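Long-range contacts in switch-activating protein 1 (Schizosaccharomyces pombe, PDB 5JDK), which binds specific DNA sequences for mating-type switching and, at a replication fork barrier near the end of the rRNA coding region, blocks the fork: residues E36-M41 with D110-L115; S87-Y92 with D117-R122; V45-E50 with A61-I66. One frame throughout, in Å; residues are numbered along the deposited sequence.

Contact 1. Residues E36-M41 with D110-L115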
loop_
_atom_site.group_PDB
_atom_site.type_symbol
_atom_site.label_atom_id
_atom_site.label_comp_id
_atom_site.label_asym_id
_atom_site.label_seq_id
_atom_site.Cartn_x
_atom_site.Cartn_y
_atom_site.Cartn_z
ATOM N N GLU A 36 -8.223 4.421 8.769
ATOM C CA GLU A 36 -6.836 4.861 8.648
ATOM C C GLU A 36 -6.092 4.075 7.576
ATOM O O GLU A 36 -5.261 4.640 6.856
ATOM C CB GLU A 36 -6.118 4.714 9.986
ATOM C CG GLU A 36 -6.496 5.753 11.031
ATOM C CD GLU A 36 -5.840 5.485 12.372
ATOM O OE1 GLU A 36 -5.902 4.331 12.849
ATOM O OE2 GLU A 36 -5.246 6.428 12.940
ATOM N N LYS A 37 -6.363 2.774 7.461
ATOM C CA LYS A 37 -5.722 1.976 6.421
ATOM C C LYS A 37 -6.095 2.488 5.047
ATOM O O LYS A 37 -5.247 2.568 4.150
ATOM C CB LYS A 37 -6.160 0.517 6.528
ATOM C CG LYS A 37 -5.619 -0.216 7.725
ATOM C CD LYS A 37 -6.214 -1.614 7.795
ATOM C CE LYS A 37 -5.684 -2.397 8.966
ATOM N NZ LYS A 37 -6.346 -3.712 9.048
ATOM N N ILE A 38 -7.370 2.827 4.861
ATOM C CA ILE A 38 -7.816 3.385 3.594
ATOM C C ILE A 38 -7.171 4.744 3.333
ATOM O O ILE A 38 -6.704 5.012 2.224
ATOM C CB ILE A 38 -9.353 3.429 3.544
ATOM C CG1 ILE A 38 -9.898 2.010 3.430
ATOM C CG2 ILE A 38 -9.851 4.298 2.384
ATOM C CD1 ILE A 38 -11.392 1.879 3.669
ATOM N N LYS A 39 -7.122 5.629 4.334
ATOM C CA LYS A 39 -6.440 6.905 4.124
ATOM C C LYS A 39 -4.979 6.700 3.724
ATOM O O LYS A 39 -4.466 7.374 2.808
ATOM C CB LYS A 39 -6.534 7.755 5.385
ATOM C CG LYS A 39 -7.940 8.261 5.671
ATOM C CD LYS A 39 -7.995 9.046 6.970
ATOM C CE LYS A 39 -9.377 9.632 7.203
ATOM N NZ LYS A 39 -9.471 10.322 8.517
ATOM N N LEU A 40 -4.295 5.779 4.408
ATOM C CA LEU A 40 -2.896 5.502 4.119
ATOM C C LEU A 40 -2.727 4.974 2.701
ATOM O O LEU A 40 -1.868 5.459 1.944
ATOM C CB LEU A 40 -2.352 4.513 5.144
ATOM C CG LEU A 40 -0.915 4.041 4.951
ATOM C CD1 LEU A 40 0.050 5.203 4.928
ATOM C CD2 LEU A 40 -0.544 3.076 6.056
ATOM N N MET A 41 -3.527 3.967 2.316
ATOM C CA MET A 41 -3.371 3.399 0.983
ATOM C C MET A 41 -3.814 4.355 -0.117
ATOM O O MET A 41 -3.260 4.309 -1.217
ATOM C CB MET A 41 -4.069 2.050 0.885
ATOM C CG MET A 41 -3.419 0.981 1.723
ATOM S SD MET A 41 -1.681 0.685 1.390
ATOM C CE MET A 41 -1.771 0.043 -0.277
ATOM N N ASP A 110 -14.184 -3.169 -0.341
ATOM C CA ASP A 110 -13.926 -3.080 -1.771
ATOM C C ASP A 110 -12.911 -1.982 -2.093
ATOM O O ASP A 110 -12.031 -2.173 -2.950
ATOM C CB ASP A 110 -15.228 -2.833 -2.530
ATOM C CG ASP A 110 -16.143 -4.068 -2.608
ATOM O OD1 ASP A 110 -15.777 -5.168 -2.147
ATOM O OD2 ASP A 110 -17.255 -3.899 -3.167
ATOM N N GLU A 111 -13.023 -0.818 -1.437
ATOM C CA GLU A 111 -12.070 0.258 -1.706
ATOM C C GLU A 111 -10.668 -0.143 -1.282
ATOM O O GLU A 111 -9.697 0.055 -2.030
ATOM C CB GLU A 111 -12.454 1.574 -1.022
ATOM C CG GLU A 111 -11.422 2.643 -1.404
ATOM C CD GLU A 111 -11.687 4.028 -0.881
ATOM O OE1 GLU A 111 -12.576 4.212 -0.030
ATOM O OE2 GLU A 111 -10.966 4.942 -1.344
ATOM N N LEU A 112 -10.521 -0.695 -0.076
ATOM C CA LEU A 112 -9.177 -1.070 0.347
ATOM C C LEU A 112 -8.599 -2.138 -0.575
ATOM O O LEU A 112 -7.426 -2.071 -0.958
ATOM C CB LEU A 112 -9.158 -1.511 1.812
ATOM C CG LEU A 112 -7.756 -1.749 2.392
ATOM C CD1 LEU A 112 -6.834 -0.583 2.207
ATOM C CD2 LEU A 112 -7.854 -2.080 3.873
ATOM N N ASP A 113 -9.408 -3.119 -0.957
ATOM C CA ASP A 113 -8.921 -4.143 -1.868
ATOM C C ASP A 113 -8.485 -3.529 -3.197
ATOM O O ASP A 113 -7.478 -3.957 -3.779
ATOM C CB ASP A 113 -10.005 -5.197 -2.108
ATOM C CG ASP A 113 -10.196 -6.165 -0.940
ATOM O OD1 ASP A 113 -9.380 -6.184 0.009
ATOM O OD2 ASP A 113 -11.177 -6.936 -1.009
ATOM N N GLN A 114 -9.254 -2.563 -3.721
ATOM C CA GLN A 114 -8.896 -1.947 -4.999
ATOM C C GLN A 114 -7.589 -1.179 -4.891
ATOM O O GLN A 114 -6.735 -1.245 -5.793
ATOM C CB GLN A 114 -10.023 -1.032 -5.473
ATOM C CG GLN A 114 -9.795 -0.439 -6.857
ATOM C CD GLN A 114 -8.797 0.711 -6.869
ATOM O OE1 GLN A 114 -7.879 0.739 -7.691
ATOM N NE2 GLN A 114 -8.978 1.667 -5.963
ATOM N N LEU A 115 -7.408 -0.446 -3.795
ATOM C CA LEU A 115 -6.149 0.254 -3.573
ATOM C C LEU A 115 -4.988 -0.725 -3.487
ATOM O O LEU A 115 -3.917 -0.483 -4.059
ATOM C CB LEU A 115 -6.251 1.095 -2.303
ATOM C CG LEU A 115 -7.207 2.276 -2.394
ATOM C CD1 LEU A 115 -7.531 2.802 -1.009
ATOM C CD2 LEU A 115 -6.610 3.387 -3.246
#

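Contact 2. Residues S87-Y92 with D117-R122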
loop_
_atom_site.group_PDB
_atom_site.type_symbol
_atom_site.label_atom_id
_atom_site.label_comp_id
_atom_site.label_asym_id
_atom_site.label_seq_id
_atom_site.Cartn_x
_atom_site.Cartn_y
_atom_site.Cartn_z
ATOM N N SER A 87 1.884 -5.031 6.208
ATOM C CA SER A 87 0.815 -5.798 6.834
ATOM C C SER A 87 -0.492 -5.693 6.055
ATOM O O SER A 87 -1.181 -6.703 5.861
ATOM C CB SER A 87 0.617 -5.337 8.274
ATOM O OG SER A 87 -0.386 -6.124 8.886
ATOM N N ILE A 88 -0.853 -4.488 5.606
ATOM C CA ILE A 88 -2.047 -4.335 4.782
ATOM C C ILE A 88 -1.970 -5.249 3.562
ATOM O O ILE A 88 -2.959 -5.894 3.181
ATOM C CB ILE A 88 -2.230 -2.853 4.394
ATOM C CG1 ILE A 88 -2.688 -2.036 5.608
ATOM C CG2 ILE A 88 -3.208 -2.692 3.221
ATOM C CD1 ILE A 88 -2.523 -0.553 5.446
ATOM N N MET A 89 -0.816 -5.275 2.899
ATOM C CA MET A 89 -0.683 -6.089 1.695
ATOM C C MET A 89 -0.679 -7.585 1.997
ATOM O O MET A 89 -1.189 -8.377 1.192
ATOM C CB MET A 89 0.564 -5.669 0.923
ATOM C CG MET A 89 0.511 -4.238 0.397
ATOM S SD MET A 89 -0.892 -3.877 -0.689
ATOM C CE MET A 89 -0.456 -4.843 -2.135
ATOM N N ARG A 90 -0.116 -7.994 3.133
ATOM C CA ARG A 90 -0.169 -9.396 3.514
ATOM C C ARG A 90 -1.605 -9.821 3.783
ATOM O O ARG A 90 -2.052 -10.886 3.322
ATOM C CB ARG A 90 0.704 -9.637 4.740
ATOM C CG ARG A 90 0.755 -11.097 5.100
ATOM C CD ARG A 90 1.807 -11.386 6.137
ATOM N NE ARG A 90 1.761 -12.783 6.563
ATOM C CZ ARG A 90 2.419 -13.780 5.974
ATOM N NH1 ARG A 90 3.176 -13.549 4.911
ATOM N NH2 ARG A 90 2.302 -15.013 6.444
ATOM N N VAL A 91 -2.351 -8.984 4.508
ATOM C CA VAL A 91 -3.759 -9.272 4.743
ATOM C C VAL A 91 -4.518 -9.295 3.427
ATOM O O VAL A 91 -5.387 -10.145 3.223
ATOM C CB VAL A 91 -4.351 -8.279 5.758
ATOM C CG1 VAL A 91 -5.866 -8.403 5.814
ATOM C CG2 VAL A 91 -3.729 -8.526 7.127
ATOM N N TYR A 92 -4.172 -8.404 2.497
ATOM C CA TYR A 92 -4.802 -8.424 1.183
ATOM C C TYR A 92 -4.598 -9.763 0.485
ATOM O O TYR A 92 -5.543 -10.334 -0.075
ATOM C CB TYR A 92 -4.267 -7.277 0.333
ATOM C CG TYR A 92 -4.807 -7.277 -1.086
ATOM C CD1 TYR A 92 -3.959 -7.342 -2.182
ATOM C CD2 TYR A 92 -6.168 -7.193 -1.321
ATOM C CE1 TYR A 92 -4.464 -7.320 -3.481
ATOM C CE2 TYR A 92 -6.683 -7.189 -2.608
ATOM C CZ TYR A 92 -5.823 -7.248 -3.681
ATOM O OH TYR A 92 -6.311 -7.236 -4.972
ATOM N N ASP A 117 -4.846 -3.725 -4.855
ATOM C CA ASP A 117 -4.595 -4.247 -6.194
ATOM C C ASP A 117 -3.725 -3.282 -6.993
ATOM O O ASP A 117 -2.777 -3.696 -7.682
ATOM C CB ASP A 117 -5.934 -4.459 -6.903
ATOM C CG ASP A 117 -5.761 -4.877 -8.341
ATOM O OD1 ASP A 117 -5.357 -6.028 -8.582
ATOM O OD2 ASP A 117 -6.009 -4.041 -9.233
ATOM N N GLU A 118 -4.022 -1.983 -6.901
ATOM C CA GLU A 118 -3.265 -0.999 -7.664
ATOM C C GLU A 118 -1.828 -0.896 -7.156
ATOM O O GLU A 118 -0.878 -0.778 -7.946
ATOM C CB GLU A 118 -4.001 0.339 -7.606
ATOM C CG GLU A 118 -3.423 1.381 -8.514
ATOM C CD GLU A 118 -4.314 2.590 -8.744
ATOM O OE1 GLU A 118 -5.496 2.546 -8.385
ATOM O OE2 GLU A 118 -3.804 3.571 -9.308
ATOM N N TRP A 119 -1.637 -0.967 -5.841
ATOM C CA TRP A 119 -0.285 -0.926 -5.289
ATOM C C TRP A 119 0.503 -2.181 -5.643
ATOM O O TRP A 119 1.680 -2.097 -6.036
ATOM C CB TRP A 119 -0.344 -0.720 -3.775
ATOM C CG TRP A 119 0.999 -0.506 -3.157
ATOM C CD1 TRP A 119 1.541 -1.192 -2.114
ATOM C CD2 TRP A 119 1.983 0.474 -3.546
ATOM N NE1 TRP A 119 2.790 -0.699 -1.820
ATOM C CE2 TRP A 119 3.083 0.319 -2.688
ATOM C CE3 TRP A 119 2.032 1.472 -4.523
ATOM C CZ2 TRP A 119 4.229 1.113 -2.788
ATOM C CZ3 TRP A 119 3.169 2.259 -4.617
ATOM C CH2 TRP A 119 4.245 2.079 -3.751
ATOM N N LYS A 120 -0.133 -3.349 -5.532
ATOM C CA LYS A 120 0.484 -4.596 -5.959
ATOM C C LYS A 120 0.970 -4.500 -7.400
ATOM O O LYS A 120 2.078 -4.960 -7.733
ATOM C CB LYS A 120 -0.556 -5.708 -5.798
ATOM C CG LYS A 120 -0.153 -7.054 -6.343
ATOM C CD LYS A 120 -1.191 -8.102 -5.980
ATOM C CE LYS A 120 -0.901 -9.438 -6.610
ATOM N NZ LYS A 120 -1.765 -10.510 -6.040
ATOM N N ALA A 121 0.138 -3.929 -8.273
ATOM C CA ALA A 121 0.511 -3.783 -9.676
ATOM C C ALA A 121 1.718 -2.868 -9.845
ATOM O O ALA A 121 2.589 -3.133 -10.680
ATOM C CB ALA A 121 -0.683 -3.280 -10.485
ATOM N N ARG A 122 1.802 -1.789 -9.058
ATOM C CA ARG A 122 2.971 -0.911 -9.154
ATOM C C ARG A 122 4.243 -1.621 -8.696
ATOM O O ARG A 122 5.295 -1.524 -9.354
ATOM C CB ARG A 122 2.747 0.371 -8.344
ATOM C CG ARG A 122 3.954 1.300 -8.287
ATOM C CD ARG A 122 4.337 1.787 -9.662
ATOM N NE ARG A 122 5.388 2.795 -9.562
ATOM C CZ ARG A 122 6.229 3.112 -10.534
ATOM N NH1 ARG A 122 6.171 2.502 -11.706
ATOM N NH2 ARG A 122 7.142 4.046 -10.323
HETATM O O HOH W 1 -4.861 -8.213 -6.936
#

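Contact 3. Residues V45-E50 with A61-I66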
loop_
_atom_site.group_PDB
_atom_site.type_symbol
_atom_site.label_atom_id
_atom_site.label_comp_id
_atom_site.label_asym_id
_atom_site.label_seq_id
_atom_site.Cartn_x
_atom_site.Cartn_y
_atom_site.Cartn_z
ATOM N N VAL A 45 -1.189 5.028 -3.128
ATOM C CA VAL A 45 -1.568 4.893 -4.530
ATOM C C VAL A 45 -1.470 6.228 -5.263
ATOM O O VAL A 45 -1.001 6.281 -6.400
ATOM C CB VAL A 45 -2.964 4.259 -4.635
ATOM C CG1 VAL A 45 -3.505 4.342 -6.035
ATOM C CG2 VAL A 45 -2.883 2.799 -4.212
ATOM N N ARG A 46 -1.933 7.319 -4.644
ATOM C CA ARG A 46 -1.856 8.625 -5.297
ATOM C C ARG A 46 -0.433 8.960 -5.699
ATOM O O ARG A 46 -0.206 9.578 -6.746
ATOM C CB ARG A 46 -2.397 9.714 -4.365
ATOM C CG ARG A 46 -2.257 11.132 -4.908
ATOM C CD ARG A 46 -3.130 11.327 -6.132
ATOM N NE ARG A 46 -2.958 12.608 -6.825
ATOM C CZ ARG A 46 -2.092 12.825 -7.814
ATOM N NH1 ARG A 46 -1.273 11.855 -8.210
ATOM N NH2 ARG A 46 -2.045 14.006 -8.410
ATOM N N HIS A 47 0.536 8.574 -4.873
ATOM C CA HIS A 47 1.940 8.886 -5.090
ATOM C C HIS A 47 2.718 7.727 -5.702
ATOM O O HIS A 47 3.949 7.751 -5.684
ATOM C CB HIS A 47 2.579 9.297 -3.760
ATOM C CG HIS A 47 2.047 10.580 -3.218
ATOM N ND1 HIS A 47 0.897 10.667 -2.464
ATOM C CD2 HIS A 47 2.505 11.846 -3.351
ATOM C CE1 HIS A 47 0.669 11.933 -2.156
ATOM N NE2 HIS A 47 1.631 12.667 -2.681
ATOM N N LYS A 48 2.036 6.745 -6.289
ATOM C CA LYS A 48 2.698 5.492 -6.644
ATOM C C LYS A 48 3.815 5.693 -7.654
ATOM O O LYS A 48 4.796 4.939 -7.643
ATOM C CB LYS A 48 1.671 4.485 -7.167
ATOM C CG LYS A 48 1.083 4.815 -8.529
ATOM C CD LYS A 48 -0.033 3.868 -8.903
ATOM C CE LYS A 48 -0.493 4.123 -10.316
ATOM N NZ LYS A 48 -1.580 3.189 -10.701
ATOM N N HIS A 49 3.690 6.676 -8.541
ATOM C CA HIS A 49 4.714 6.897 -9.552
ATOM C C HIS A 49 5.949 7.563 -8.981
ATOM O O HIS A 49 6.960 7.674 -9.685
ATOM C CB HIS A 49 4.136 7.695 -10.721
ATOM C CG HIS A 49 3.168 6.902 -11.545
ATOM N ND1 HIS A 49 1.867 7.301 -11.766
ATOM C CD2 HIS A 49 3.308 5.712 -12.175
ATOM C CE1 HIS A 49 1.254 6.400 -12.511
ATOM N NE2 HIS A 49 2.105 5.425 -12.771
ATOM N N GLU A 50 5.901 7.977 -7.723
ATOM C CA GLU A 50 7.053 8.567 -7.069
ATOM C C GLU A 50 7.990 7.536 -6.469
ATOM O O GLU A 50 9.140 7.881 -6.192
ATOM C CB GLU A 50 6.606 9.570 -6.000
ATOM C CG GLU A 50 5.798 10.710 -6.590
ATOM C CD GLU A 50 5.342 11.741 -5.584
ATOM O OE1 GLU A 50 4.537 12.606 -5.952
ATOM O OE2 GLU A 50 5.780 11.698 -4.426
ATOM N N ALA A 61 9.270 7.489 3.756
ATOM C CA ALA A 61 9.370 8.653 4.630
ATOM C C ALA A 61 8.341 9.706 4.248
ATOM O O ALA A 61 7.694 10.311 5.120
ATOM C CB ALA A 61 10.773 9.257 4.569
ATOM N N LYS A 62 8.197 9.971 2.939
ATOM C CA LYS A 62 7.221 10.945 2.477
ATOM C C LYS A 62 5.801 10.519 2.820
ATOM O O LYS A 62 4.990 11.343 3.268
ATOM C CB LYS A 62 7.380 11.165 0.973
ATOM C CG LYS A 62 6.276 12.033 0.394
ATOM C CD LYS A 62 6.519 12.463 -1.031
ATOM C CE LYS A 62 5.435 13.412 -1.501
ATOM N NZ LYS A 62 5.608 13.866 -2.890
ATOM N N ILE A 63 5.475 9.245 2.602
ATOM C CA ILE A 63 4.138 8.766 2.932
ATOM C C ILE A 63 3.862 8.941 4.417
ATOM O O ILE A 63 2.777 9.379 4.808
ATOM C CB ILE A 63 3.965 7.300 2.488
ATOM C CG1 ILE A 63 4.090 7.137 0.966
ATOM C CG2 ILE A 63 2.646 6.724 3.009
ATOM C CD1 ILE A 63 3.065 7.870 0.159
ATOM N N ALA A 64 4.823 8.585 5.272
ATOM C CA ALA A 64 4.606 8.754 6.703
ATOM C C ALA A 64 4.339 10.214 7.034
ATOM O O ALA A 64 3.457 10.539 7.849
ATOM C CB ALA A 64 5.830 8.266 7.464
ATOM N N ARG A 65 5.098 11.108 6.406
ATOM C CA ARG A 65 4.948 12.532 6.686
ATOM C C ARG A 65 3.595 13.066 6.227
ATOM O O ARG A 65 2.908 13.759 6.985
ATOM C CB ARG A 65 6.095 13.309 6.047
ATOM C CG ARG A 65 5.942 14.792 6.225
ATOM C CD ARG A 65 7.192 15.540 5.853
ATOM N NE ARG A 65 8.305 15.276 6.756
ATOM C CZ ARG A 65 8.493 15.882 7.924
ATOM N NH1 ARG A 65 7.651 16.801 8.368
ATOM N NH2 ARG A 65 9.552 15.547 8.651
ATOM N N ILE A 66 3.198 12.780 4.987
ATOM C CA ILE A 66 1.916 13.287 4.502
ATOM C C ILE A 66 0.762 12.640 5.259
ATOM O O ILE A 66 -0.247 13.289 5.557
ATOM C CB ILE A 66 1.792 13.119 2.975
ATOM C CG1 ILE A 66 2.916 13.889 2.278
ATOM C CG2 ILE A 66 0.407 13.585 2.497
ATOM C CD1 ILE A 66 2.969 13.729 0.783
#

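Contact 1. Residues E36-M41 with D110-L115
E111 opens the contact by laying its carboxylate against a methyl of I38, with E111 OE1 3.6 Å from I38 CG2. This is an apolar touch; the charge is spent on R42, a turn further along helix 34-46, in a salt bridge that lets an acid sit beside a greasy seam. L112 follows, its CG anti to the backbone N (chi1 -172°). L112 CD1 meets M41 CG at 3.8 Å, the two side chains crossing at about a right angle, while L112 CD2 faces K37 CB and L112 CB lies 3.9 Å from I38 CG1. An alanine in place of I38 would probably leave a gap beside L112 and deprive the E111 carboxylate of its apolar backing. L115 closes the row, its CB 4.0 Å from M41 CB and its CD1 equally far from the backbone O of I38. The helix segments run at 32° with axes 9.7 Å apart; I38, L112 and L115 fill that space with branched carbon, and M41 bends across L112. Van der Waals contacts carry this join between the first and last helices of the DNA-binding domain, so its hold depends on shape and exclusion of water.

Contact 2. Residues S87-Y92 with D117-R122
A Met-aromatic contact between M89 and W119 joins helix 78-98 to helix 107-131 in the all-helical N-terminal DNA-binding domain of Sap1, a member of the helix-turn-helix clan. The segments cross steeply, at 105°, with 11.0 Å between axes, a spacing bridged by long side chains. M89 is bent at chi2, which brings SD to the indole edge, in the ring plane, 3.9 Å from W119 CD1. Sulfur is polarisable and its chain flexible, so methionine fits well against this rim. Other helices also meet the indole: F59 of helix 56-71 lies nearly parallel to it, and M41 and V44 of helix 34-46 touch it. A second bend, at chi3, sends M89 CE toward the other helix itself, 3.7 Å from K120 N and close to K120 CB.

K120 then runs extended past Y92, one turn after M89, with K120 CD at the edge of the tyrosine ring, 4.2 Å from Y92 CE1, while its NZ pairs with E93. Lysine suits the place because its methylenes can pack while its charge reaches E93. The Y92 ring lies obliquely against the backbone at D117, and Y92 OH comes 3.4 Å from D117 CB; ring and carboxylate planes stand 68° apart. A water joins the two polar ends, 2.6 Å from Y92 OH and donating a hydrogen bond to D117 OD1 at 2.8 Å.

Contact 3. Residues V45-E50 with A61-I66
K62 NZ donates to E50 OE2 at 2.7 Å, a hydrogen bond that is also a salt bridge. The ammonium meets the carboxylate on its syn side, only 16° out of the plane. The two chains cross at about a right angle, each stretched out beyond CG. Long, flexible ends suit both places, because the charged groups must span from a turn to a helix at the protein surface.

Beside this pair lies H47, the first residue to leave helical geometry after helix 34-46. The turn that follows leads toward helix 56-71, so the contact ties together the first two helices of a domain from the helix-turn-helix clan, just past the point where the first one ends. H47 ND1 bonds back to L43 O, which restrains the rotation of the imidazole and probably keeps a proton on that nitrogen. The rest of the ring is turned to the second helix: H47 CD2 is 3.8 Å from K62 CE, and H47 NE2 meets I66 CD1 tip to tip at 3.9 Å. With K62 NZ 4.2 Å from H47 NE2, the lysine charge would probably disfavour a second proton on the ring, although E50 nearby may offset this. I63, already packed on L40 and V44 of the first helix, brings CD1 to within 4.2 Å of H47 CB.

In the fold
Contacts 1 and 2 are partly buried, nearer the centre of the chain than contact 3, which lies at the surface. The first two both use helix 107-131, and M41 CE of one packs on W119 CB of the other. Contact 1 is the more uniformly apolar; contact 2 grades from the buried W119 and Y92 rings, with the sulfur of partly exposed M89, to a water bridge at exposed D117. Contact 3 shares helix 34-46 with contact 1, and it alone has a direct salt bridge between its own segments. It is nested within the chain loop that contact 1 closes, and L40 CD1 packs on I63 CG2. A further salt bridge, E118 to K48, ties 117-122 to 45-50.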